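PDB 5M11: immunoreactive 84kD antigen PG93 from Porphyromonas gingivalis, which is an essential bacterial surface component of the type IX secretion system and binds zinc and calcium ions. Local coordinates for residues 16-21 with 312-317; 631-636 with 651-656; 339-344 with 355-360. One frame throughout, in Å; residues are numbered along the deposited sequence.

Contact 1 of 3, residues 16-21 with 312-317. With ZN (zinc ion), chain H.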
loop_
_atom_site.group_PDB
_atom_site.type_symbol
_atom_site.label_atom_id
_atom_site.label_comp_id
_atom_site.label_asym_id
_atom_site.label_seq_id
_atom_site.Cartn_x
_atom_site.Cartn_y
_atom_site.Cartn_z
ATOM N N LEU A 16 4.805 -2.432 6.216
ATOM C CA LEU A 16 4.090 -3.631 6.650
ATOM C C LEU A 16 3.298 -4.206 5.436
ATOM O O LEU A 16 2.066 -4.076 5.298
ATOM C CB LEU A 16 3.207 -3.281 7.870
ATOM C CG LEU A 16 3.962 -2.946 9.184
ATOM C CD1 LEU A 16 3.107 -2.168 10.109
ATOM C CD2 LEU A 16 4.385 -4.227 9.939
ATOM N N LEU A 17 4.072 -4.804 4.526
ATOM C CA LEU A 17 3.607 -5.316 3.244
ATOM C C LEU A 17 3.222 -6.788 3.305
ATOM O O LEU A 17 3.726 -7.531 4.150
ATOM C CB LEU A 17 4.672 -5.064 2.142
ATOM C CG LEU A 17 4.894 -3.570 1.785
ATOM C CD1 LEU A 17 5.948 -3.391 0.739
ATOM C CD2 LEU A 17 3.601 -2.888 1.319
ATOM N N ALA A 18 2.296 -7.182 2.405
ATOM C CA ALA A 18 1.728 -8.513 2.259
ATOM C C ALA A 18 2.478 -9.409 1.219
ATOM O O ALA A 18 2.920 -8.940 0.163
ATOM C CB ALA A 18 0.267 -8.387 1.863
ATOM N N ILE A 19 2.569 -10.718 1.522
ATOM C CA ILE A 19 3.197 -11.675 0.617
ATOM C C ILE A 19 2.032 -12.324 -0.175
ATOM O O ILE A 19 1.735 -11.848 -1.277
ATOM C CB ILE A 19 4.158 -12.625 1.390
ATOM C CG1 ILE A 19 5.519 -11.913 1.614
ATOM C CG2 ILE A 19 4.375 -13.962 0.695
ATOM C CD1 ILE A 19 5.647 -11.191 2.963
ATOM N N HIS A 20 1.315 -13.295 0.406
ATOM C CA HIS A 20 0.130 -13.926 -0.188
ATOM C C HIS A 20 0.434 -14.544 -1.644
ATOM O O HIS A 20 1.240 -15.483 -1.744
ATOM C CB HIS A 20 -1.053 -12.891 -0.143
ATOM C CG HIS A 20 -2.379 -13.289 -0.734
ATOM N ND1 HIS A 20 -2.722 -14.614 -0.957
ATOM C CD2 HIS A 20 -3.402 -12.500 -1.142
ATOM C CE1 HIS A 20 -3.923 -14.582 -1.506
ATOM N NE2 HIS A 20 -4.373 -13.333 -1.634
ATOM N N LYS A 21 -0.217 -14.032 -2.724
ATOM C CA LYS A 21 -0.236 -14.547 -4.103
ATOM C C LYS A 21 1.115 -14.488 -4.842
ATOM O O LYS A 21 1.371 -13.509 -5.540
ATOM C CB LYS A 21 -1.308 -13.779 -4.903
ATOM C CG LYS A 21 -1.784 -14.443 -6.189
ATOM C CD LYS A 21 -2.686 -13.479 -6.937
ATOM C CE LYS A 21 -2.944 -13.871 -8.366
ATOM N NZ LYS A 21 -3.408 -12.703 -9.163
ATOM N N GLY A 312 -3.213 -9.634 5.205
ATOM C CA GLY A 312 -3.887 -10.491 4.230
ATOM C C GLY A 312 -3.764 -9.971 2.809
ATOM O O GLY A 312 -3.624 -10.755 1.869
ATOM N N ASP A 313 -3.821 -8.626 2.659
ATOM C CA ASP A 313 -3.661 -7.835 1.434
ATOM C C ASP A 313 -3.096 -6.455 1.816
ATOM O O ASP A 313 -2.898 -6.188 3.002
ATOM C CB ASP A 313 -4.975 -7.727 0.629
ATOM C CG ASP A 313 -6.214 -7.268 1.380
ATOM O OD1 ASP A 313 -7.318 -7.772 1.064
ATOM O OD2 ASP A 313 -6.093 -6.358 2.227
ATOM N N ASN A 314 -2.800 -5.599 0.830
ATOM C CA ASN A 314 -2.231 -4.275 1.103
ATOM C C ASN A 314 -3.304 -3.183 0.984
ATOM O O ASN A 314 -2.985 -2.048 0.595
ATOM C CB ASN A 314 -1.063 -3.984 0.157
ATOM C CG ASN A 314 0.044 -5.008 0.166
ATOM O OD1 ASN A 314 0.622 -5.318 1.208
ATOM N ND2 ASN A 314 0.437 -5.466 -1.016
ATOM N N ASP A 315 -4.572 -3.518 1.365
ATOM C CA ASP A 315 -5.720 -2.607 1.251
ATOM C C ASP A 315 -6.171 -2.059 2.618
ATOM O O ASP A 315 -6.653 -2.796 3.465
ATOM C CB ASP A 315 -6.892 -3.292 0.525
ATOM C CG ASP A 315 -6.591 -3.949 -0.813
ATOM O OD1 ASP A 315 -5.399 -4.144 -1.133
ATOM O OD2 ASP A 315 -7.548 -4.329 -1.511
ATOM N N PHE A 316 -5.997 -0.751 2.827
ATOM C CA PHE A 316 -6.335 -0.099 4.089
ATOM C C PHE A 316 -7.296 1.054 3.800
ATOM O O PHE A 316 -6.935 2.235 3.870
ATOM C CB PHE A 316 -5.055 0.328 4.851
ATOM C CG PHE A 316 -4.207 -0.880 5.203
ATOM C CD1 PHE A 316 -4.284 -1.456 6.467
ATOM C CD2 PHE A 316 -3.407 -1.502 4.238
ATOM C CE1 PHE A 316 -3.573 -2.623 6.762
ATOM C CE2 PHE A 316 -2.727 -2.683 4.525
ATOM C CZ PHE A 316 -2.803 -3.228 5.786
ATOM N N TYR A 317 -8.534 0.669 3.416
ATOM C CA TYR A 317 -9.645 1.561 3.124
ATOM C C TYR A 317 -9.992 2.301 4.410
ATOM O O TYR A 317 -10.129 3.527 4.412
ATOM C CB TYR A 317 -10.852 0.759 2.576
ATOM C CG TYR A 317 -12.060 1.629 2.313
ATOM C CD1 TYR A 317 -12.207 2.304 1.105
ATOM C CD2 TYR A 317 -13.017 1.848 3.306
ATOM C CE1 TYR A 317 -13.279 3.166 0.883
ATOM C CE2 TYR A 317 -14.076 2.730 3.106
ATOM C CZ TYR A 317 -14.213 3.377 1.885
ATOM O OH TYR A 317 -15.275 4.227 1.662
HETATM ZN ZN ZN H . -7.794 -5.432 -3.281
#
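With CG anti to its carbonyl carbon and beside its backbone N (chi1 -56°), N314 swings its amide toward residues 16-21, although its CB starts off along the contact rather than into it. H20 takes the other choice, CG anti to the backbone N (chi1 178°), which lays its ring beside the carbonyl of G312.

N314 makes its contact through the amide oxygen. A18 N donates to N314 OD1 across 2.8 Å, and the donor lies in the plane of the amide carbonyl, on a lone pair. Asparagine suits the place because its short side chain can present a carbonyl to a peptide N-H in a loop, outside any regular strand. The small methyl of A18 points at the same group, so A18 CB lies against the amide, 3.8 Å from N314 CG. L17 crosses the N314 side chain roughly perpendicularly, its CD2 standing 3.8 Å from N314 OD1 and giving that oxygen an apolar flank. Further along, H20 CD2 approaches G312 O to 3.5 Å, while K21 CB lies over one face of the imidazole.

Beyond the amide, the 312-317 segment turns to its acidic residues. D313 OD2 forms a salt bridge with K345 and also accepts a weak bond from D315 N. D315 OD2 then binds the zinc ion at 2.1 Å, with H340 as another ligand.

Both segments are irregular linkers. Residues 16-21 lead from strand 13-16 to strand 22-27, and residues 312-317 lead from strand 302-303 to strand 318-322, so the arrangement is probably that of the two crossings that join the two beta-propellers, meeting with end-to-end directions 133° apart and with a zinc site at their side.

Contact 2 of 3, residues 631-636 with 651-656. With CA (calcium ion), chain L.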
loop_
_atom_site.group_PDB
_atom_site.type_symbol
_atom_site.label_atom_id
_atom_site.label_comp_id
_atom_site.label_asym_id
_atom_site.label_seq_id
_atom_site.Cartn_x
_atom_site.Cartn_y
_atom_site.Cartn_z
ATOM N N LEU A 631 7.930 7.412 2.096
ATOM C CA LEU A 631 6.484 7.242 1.880
ATOM C C LEU A 631 6.207 6.548 0.524
ATOM O O LEU A 631 6.693 6.984 -0.532
ATOM C CB LEU A 631 5.751 8.595 1.974
ATOM C CG LEU A 631 4.223 8.596 1.912
ATOM C CD1 LEU A 631 3.603 8.121 3.210
ATOM C CD2 LEU A 631 3.705 9.971 1.628
ATOM N N LEU A 632 5.478 5.411 0.589
ATOM C CA LEU A 632 5.170 4.530 -0.553
ATOM C C LEU A 632 4.323 5.218 -1.647
ATOM O O LEU A 632 4.603 5.026 -2.836
ATOM C CB LEU A 632 4.476 3.239 -0.074
ATOM C CG LEU A 632 5.373 2.188 0.593
ATOM C CD1 LEU A 632 4.541 1.095 1.241
ATOM C CD2 LEU A 632 6.342 1.563 -0.410
ATOM N N SER A 633 3.305 6.007 -1.249
ATOM C CA SER A 633 2.425 6.693 -2.185
ATOM C C SER A 633 1.958 8.026 -1.624
ATOM O O SER A 633 1.740 8.138 -0.413
ATOM C CB SER A 633 1.219 5.815 -2.504
ATOM O OG SER A 633 0.249 6.490 -3.286
ATOM N N ASN A 634 1.772 9.035 -2.512
ATOM C CA ASN A 634 1.239 10.353 -2.130
ATOM C C ASN A 634 -0.285 10.273 -1.890
ATOM O O ASN A 634 -0.854 11.208 -1.329
ATOM C CB ASN A 634 1.555 11.427 -3.189
ATOM C CG ASN A 634 3.015 11.812 -3.308
ATOM O OD1 ASN A 634 3.765 11.832 -2.327
ATOM N ND2 ASN A 634 3.432 12.183 -4.517
ATOM N N ASN A 635 -0.939 9.167 -2.332
ATOM C CA ASN A 635 -2.365 8.937 -2.133
ATOM C C ASN A 635 -2.540 8.021 -0.905
ATOM O O ASN A 635 -2.309 6.805 -0.978
ATOM C CB ASN A 635 -3.037 8.378 -3.404
ATOM C CG ASN A 635 -4.540 8.128 -3.317
ATOM O OD1 ASN A 635 -5.228 8.433 -2.319
ATOM N ND2 ASN A 635 -5.087 7.548 -4.377
ATOM N N ILE A 636 -2.897 8.654 0.241
ATOM C CA ILE A 636 -3.116 8.023 1.543
ATOM C C ILE A 636 -4.615 7.899 1.763
ATOM O O ILE A 636 -5.332 8.888 1.671
ATOM C CB ILE A 636 -2.420 8.804 2.701
ATOM C CG1 ILE A 636 -0.956 9.160 2.350
ATOM C CG2 ILE A 636 -2.521 8.025 4.051
ATOM C CD1 ILE A 636 -0.356 10.235 3.200
ATOM N N GLY A 651 -1.963 4.109 5.932
ATOM C CA GLY A 651 -2.542 3.250 4.915
ATOM C C GLY A 651 -2.464 3.912 3.559
ATOM O O GLY A 651 -3.374 4.661 3.202
ATOM N N THR A 652 -1.359 3.715 2.811
ATOM C CA THR A 652 -1.247 4.333 1.476
ATOM C C THR A 652 -1.950 3.444 0.455
ATOM O O THR A 652 -2.238 2.278 0.739
ATOM C CB THR A 652 0.216 4.650 1.038
ATOM O OG1 THR A 652 0.984 3.453 0.843
ATOM C CG2 THR A 652 0.925 5.612 1.975
ATOM N N ALA A 653 -2.197 3.986 -0.744
ATOM C CA ALA A 653 -2.833 3.242 -1.834
ATOM C C ALA A 653 -1.972 2.024 -2.255
ATOM O O ALA A 653 -2.493 1.064 -2.830
ATOM C CB ALA A 653 -3.069 4.171 -3.023
ATOM N N ASP A 654 -0.666 2.067 -1.913
ATOM C CA ASP A 654 0.322 1.028 -2.194
ATOM C C ASP A 654 0.744 0.251 -0.917
ATOM O O ASP A 654 1.815 -0.340 -0.894
ATOM C CB ASP A 654 1.552 1.643 -2.893
ATOM C CG ASP A 654 1.321 1.926 -4.364
ATOM O OD1 ASP A 654 1.514 0.999 -5.184
ATOM O OD2 ASP A 654 0.926 3.068 -4.696
ATOM N N GLY A 655 -0.093 0.244 0.120
ATOM C CA GLY A 655 0.197 -0.509 1.338
ATOM C C GLY A 655 0.475 0.239 2.630
ATOM O O GLY A 655 0.568 1.466 2.658
ATOM N N LEU A 656 0.656 -0.535 3.706
ATOM C CA LEU A 656 0.891 -0.048 5.052
ATOM C C LEU A 656 2.346 0.327 5.337
ATOM O O LEU A 656 3.301 -0.368 4.976
ATOM C CB LEU A 656 0.420 -1.079 6.092
ATOM C CG LEU A 656 0.121 -0.542 7.496
ATOM C CD1 LEU A 656 -1.047 0.417 7.476
ATOM C CD2 LEU A 656 -0.127 -1.676 8.461
HETATM CA CA CA L . 2.059 3.754 -6.699
#
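T652 sits in the middle with its two branches turned to different tasks. Its OG1 lies between the backbone N and the carbonyl carbon, the crowded position (chi1 67°), and from there T652 OG1 donates to G655 O at 2.7 Å, in the carbonyl plane and on a lone pair. The backbone N of T652 reaches the same oxygen, so two donors grip it and the type I turn from T652 to G655 is tied across its base. The methyl T652 CG2 is thereby directed at residues 631-636, where L631 CD1 meets it obliquely at 3.9 Å and I636 CG1, also crossing obliquely, at 4.0 Å. A threonine is apt here, one branch polar and one apolar.

L632 points at the turn, its CB against T652 OG1 and its CD1 3.7 Å from D654 O. S633 holds OG anti to its own backbone N (chi1 173°), which lets S633 OG accept from N635 N at 3.1 Å in an ST turn, while S633 CB rests against D654 OD2. D654 OD2 also binds the calcium ion at 2.4 Å. A653 N donates to N635 O at 2.8 Å, nearly along the C=O axis, and the A653 methyl packs beside the same carbonyl. G655 has a positive phi (113°), a conformation in which a CB would collide with the carbonyl O of D654.

I636 and T652 form an antiparallel non-hydrogen-bonded pair; as cross-strand partners their side chains lie on one face of the sheet. The turn links strand 647-652 to strand 655-660, with strand 636-642 at one edge of the sheet and strand 13-16 at the other. L631 and L632 touch W13 and T15 of that N-terminal strand, while I636 packs on A604 of strand 601-606.

Contact 3 of 3, residues 339-344 with 355-360. With ZN (zinc ion), chain H.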
loop_
_atom_site.group_PDB
_atom_site.type_symbol
_atom_site.label_atom_id
_atom_site.label_comp_id
_atom_site.label_asym_id
_atom_site.label_seq_id
_atom_site.Cartn_x
_atom_site.Cartn_y
_atom_site.Cartn_z
ATOM N N GLY A 339 -17.964 -6.493 -5.078
ATOM C CA GLY A 339 -17.223 -7.683 -5.469
ATOM C C GLY A 339 -15.821 -7.837 -4.914
ATOM O O GLY A 339 -15.146 -8.822 -5.251
ATOM N N HIS A 340 -15.354 -6.864 -4.090
ATOM C CA HIS A 340 -14.023 -6.948 -3.492
ATOM C C HIS A 340 -14.105 -7.892 -2.317
ATOM O O HIS A 340 -14.861 -7.628 -1.384
ATOM C CB HIS A 340 -13.478 -5.572 -3.067
ATOM C CG HIS A 340 -12.020 -5.603 -2.713
ATOM N ND1 HIS A 340 -11.572 -6.185 -1.539
ATOM C CD2 HIS A 340 -10.952 -5.139 -3.403
ATOM C CE1 HIS A 340 -10.254 -6.064 -1.556
ATOM N NE2 HIS A 340 -9.833 -5.439 -2.657
ATOM N N ALA A 341 -13.356 -9.009 -2.374
ATOM C CA ALA A 341 -13.322 -10.034 -1.330
ATOM C C ALA A 341 -13.135 -9.418 0.075
ATOM O O ALA A 341 -12.251 -8.578 0.276
ATOM C CB ALA A 341 -12.214 -11.028 -1.621
ATOM N N GLY A 342 -14.027 -9.795 0.996
ATOM C CA GLY A 342 -14.020 -9.327 2.376
ATOM C C GLY A 342 -12.734 -9.716 3.069
ATOM O O GLY A 342 -12.223 -10.828 2.847
ATOM N N MET A 343 -12.166 -8.769 3.854
ATOM C CA MET A 343 -10.907 -8.967 4.561
ATOM C C MET A 343 -10.807 -8.025 5.770
ATOM O O MET A 343 -10.944 -6.799 5.652
ATOM C CB MET A 343 -9.713 -8.782 3.596
ATOM C CG MET A 343 -8.343 -8.849 4.235
ATOM S SD MET A 343 -7.743 -10.504 4.644
ATOM C CE MET A 343 -7.413 -11.178 2.994
ATOM N N VAL A 344 -10.576 -8.620 6.940
ATOM C CA VAL A 344 -10.394 -7.883 8.180
ATOM C C VAL A 344 -8.978 -8.234 8.660
ATOM O O VAL A 344 -8.598 -9.407 8.696
ATOM C CB VAL A 344 -11.508 -8.162 9.230
ATOM C CG1 VAL A 344 -11.279 -7.360 10.499
ATOM C CG2 VAL A 344 -12.893 -7.854 8.669
ATOM N N PHE A 355 -9.073 -12.239 8.686
ATOM C CA PHE A 355 -10.394 -12.822 8.462
ATOM C C PHE A 355 -10.763 -12.537 7.020
ATOM O O PHE A 355 -11.172 -11.422 6.715
ATOM C CB PHE A 355 -11.457 -12.253 9.436
ATOM C CG PHE A 355 -11.140 -12.399 10.907
ATOM C CD1 PHE A 355 -11.596 -13.497 11.627
ATOM C CD2 PHE A 355 -10.381 -11.440 11.570
ATOM C CE1 PHE A 355 -11.299 -13.635 12.988
ATOM C CE2 PHE A 355 -10.071 -11.587 12.925
ATOM C CZ PHE A 355 -10.539 -12.680 13.627
ATOM N N ASP A 356 -10.548 -13.507 6.122
ATOM C CA ASP A 356 -10.845 -13.346 4.701
ATOM C C ASP A 356 -12.235 -13.895 4.360
ATOM O O ASP A 356 -12.925 -14.443 5.234
ATOM C CB ASP A 356 -9.760 -14.000 3.817
ATOM C CG ASP A 356 -9.357 -15.415 4.202
ATOM O OD1 ASP A 356 -9.600 -16.347 3.391
ATOM O OD2 ASP A 356 -8.744 -15.584 5.283
ATOM N N LYS A 357 -12.639 -13.719 3.082
ATOM C CA LYS A 357 -13.920 -14.120 2.489
ATOM C C LYS A 357 -14.281 -15.574 2.828
ATOM O O LYS A 357 -15.363 -15.804 3.343
ATOM C CB LYS A 357 -13.871 -13.902 0.959
ATOM C CG LYS A 357 -15.182 -14.110 0.207
ATOM C CD LYS A 357 -15.045 -13.762 -1.274
ATOM C CE LYS A 357 -16.018 -14.508 -2.159
ATOM N NZ LYS A 357 -17.362 -13.878 -2.185
ATOM N N LYS A 358 -13.363 -16.529 2.599
ATOM C CA LYS A 358 -13.581 -17.967 2.816
ATOM C C LYS A 358 -13.712 -18.332 4.304
ATOM O O LYS A 358 -14.683 -18.992 4.662
ATOM C CB LYS A 358 -12.478 -18.801 2.144
ATOM C CG LYS A 358 -12.332 -18.551 0.628
ATOM C CD LYS A 358 -13.258 -19.425 -0.237
ATOM C CE LYS A 358 -13.223 -19.050 -1.702
ATOM N NZ LYS A 358 -12.016 -19.577 -2.393
ATOM N N THR A 359 -12.775 -17.883 5.158
ATOM C CA THR A 359 -12.769 -18.108 6.614
ATOM C C THR A 359 -14.122 -17.752 7.262
ATOM O O THR A 359 -14.711 -18.596 7.936
ATOM C CB THR A 359 -11.661 -17.247 7.279
ATOM O OG1 THR A 359 -10.475 -17.261 6.493
ATOM C CG2 THR A 359 -11.348 -17.678 8.701
ATOM N N VAL A 360 -14.592 -16.493 7.058
ATOM C CA VAL A 360 -15.815 -15.930 7.637
ATOM C C VAL A 360 -17.048 -16.698 7.151
ATOM O O VAL A 360 -17.912 -17.042 7.966
ATOM C CB VAL A 360 -15.908 -14.409 7.356
ATOM C CG1 VAL A 360 -17.269 -13.836 7.744
ATOM C CG2 VAL A 360 -14.800 -13.668 8.093
HETATM ZN ZN ZN H . -7.794 -5.432 -3.281
#
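V344 and F355 bind each other through both backbone groups, the signature of an antiparallel hydrogen-bonded pair. F355 N donates to V344 O at 2.9 Å, with the donor in the carbonyl plane; V344 N returns the bond to F355 O at 2.9 Å, but from above that carbonyl's plane. At the far end of residues 339-344, H340 NE2 binds the zinc ion at 2.1 Å. The other ring nitrogen, H340 ND1, donates to A341 O at 3.1 Å, again from above the carbonyl plane. This second-shell bond probably helps to orient the imidazole, consistent with a proton on ND1 and NE2 turned to the metal; histidine serves both ends at once.

Next to the hydrogen-bonded pair, M343 and D356 form a non-hydrogen-bonded one, where M343 CA-H points at F355 O and D356 CA-H at G342 O. The side chains of M343 and D356 run side by side in the same direction. M343 is bent at chi2 (77°) and again at chi3 (71°), which folds M343 CE back to within 3.8 Å of D356 CB; a flexible thioether chain can make such a fold. D356 is at the N-cap position of the helix that follows, but its side chain makes no capping bond; D356 OD2 instead accepts from T359 OG1 at 2.7 Å, met from above the carboxylate plane.

V344 and F355 project to the other face of the hairpin, V344 CB against F355 CB at 4.1 Å. There V344 packs on F386 and V388, and the F355 ring meets F398 edge-to-face. The aliphatic stem of K357 passes A341 CB before NZ reaches S369 O and N371 OD1.

The whole is a beta hairpin, strands 343-347 and 352-356, forming the outer half of a four-stranded propeller blade whose approach loop supplies a zinc ligand.

Contact 1 lies between the other two, its centre 12 Å from that of contact 2 and 13 Å from that of contact 3. Toward contact 2, L16 N and L656 O stand 2.8 Å apart in a probable hydrogen bond that adds the N-terminal strand to the last sheet of its propeller, and F316 packs on G651 and L656. Toward contact 3 the bridge is the zinc ion, shared by D315 and H340, and D313 OD1 also approaches M343 CG to 3.5 Å. Contacts 2 and 3 do not touch, their nearest atoms being about 10 Å apart; the calcium ion at D654 belongs to contact 2 rather than to the zinc site.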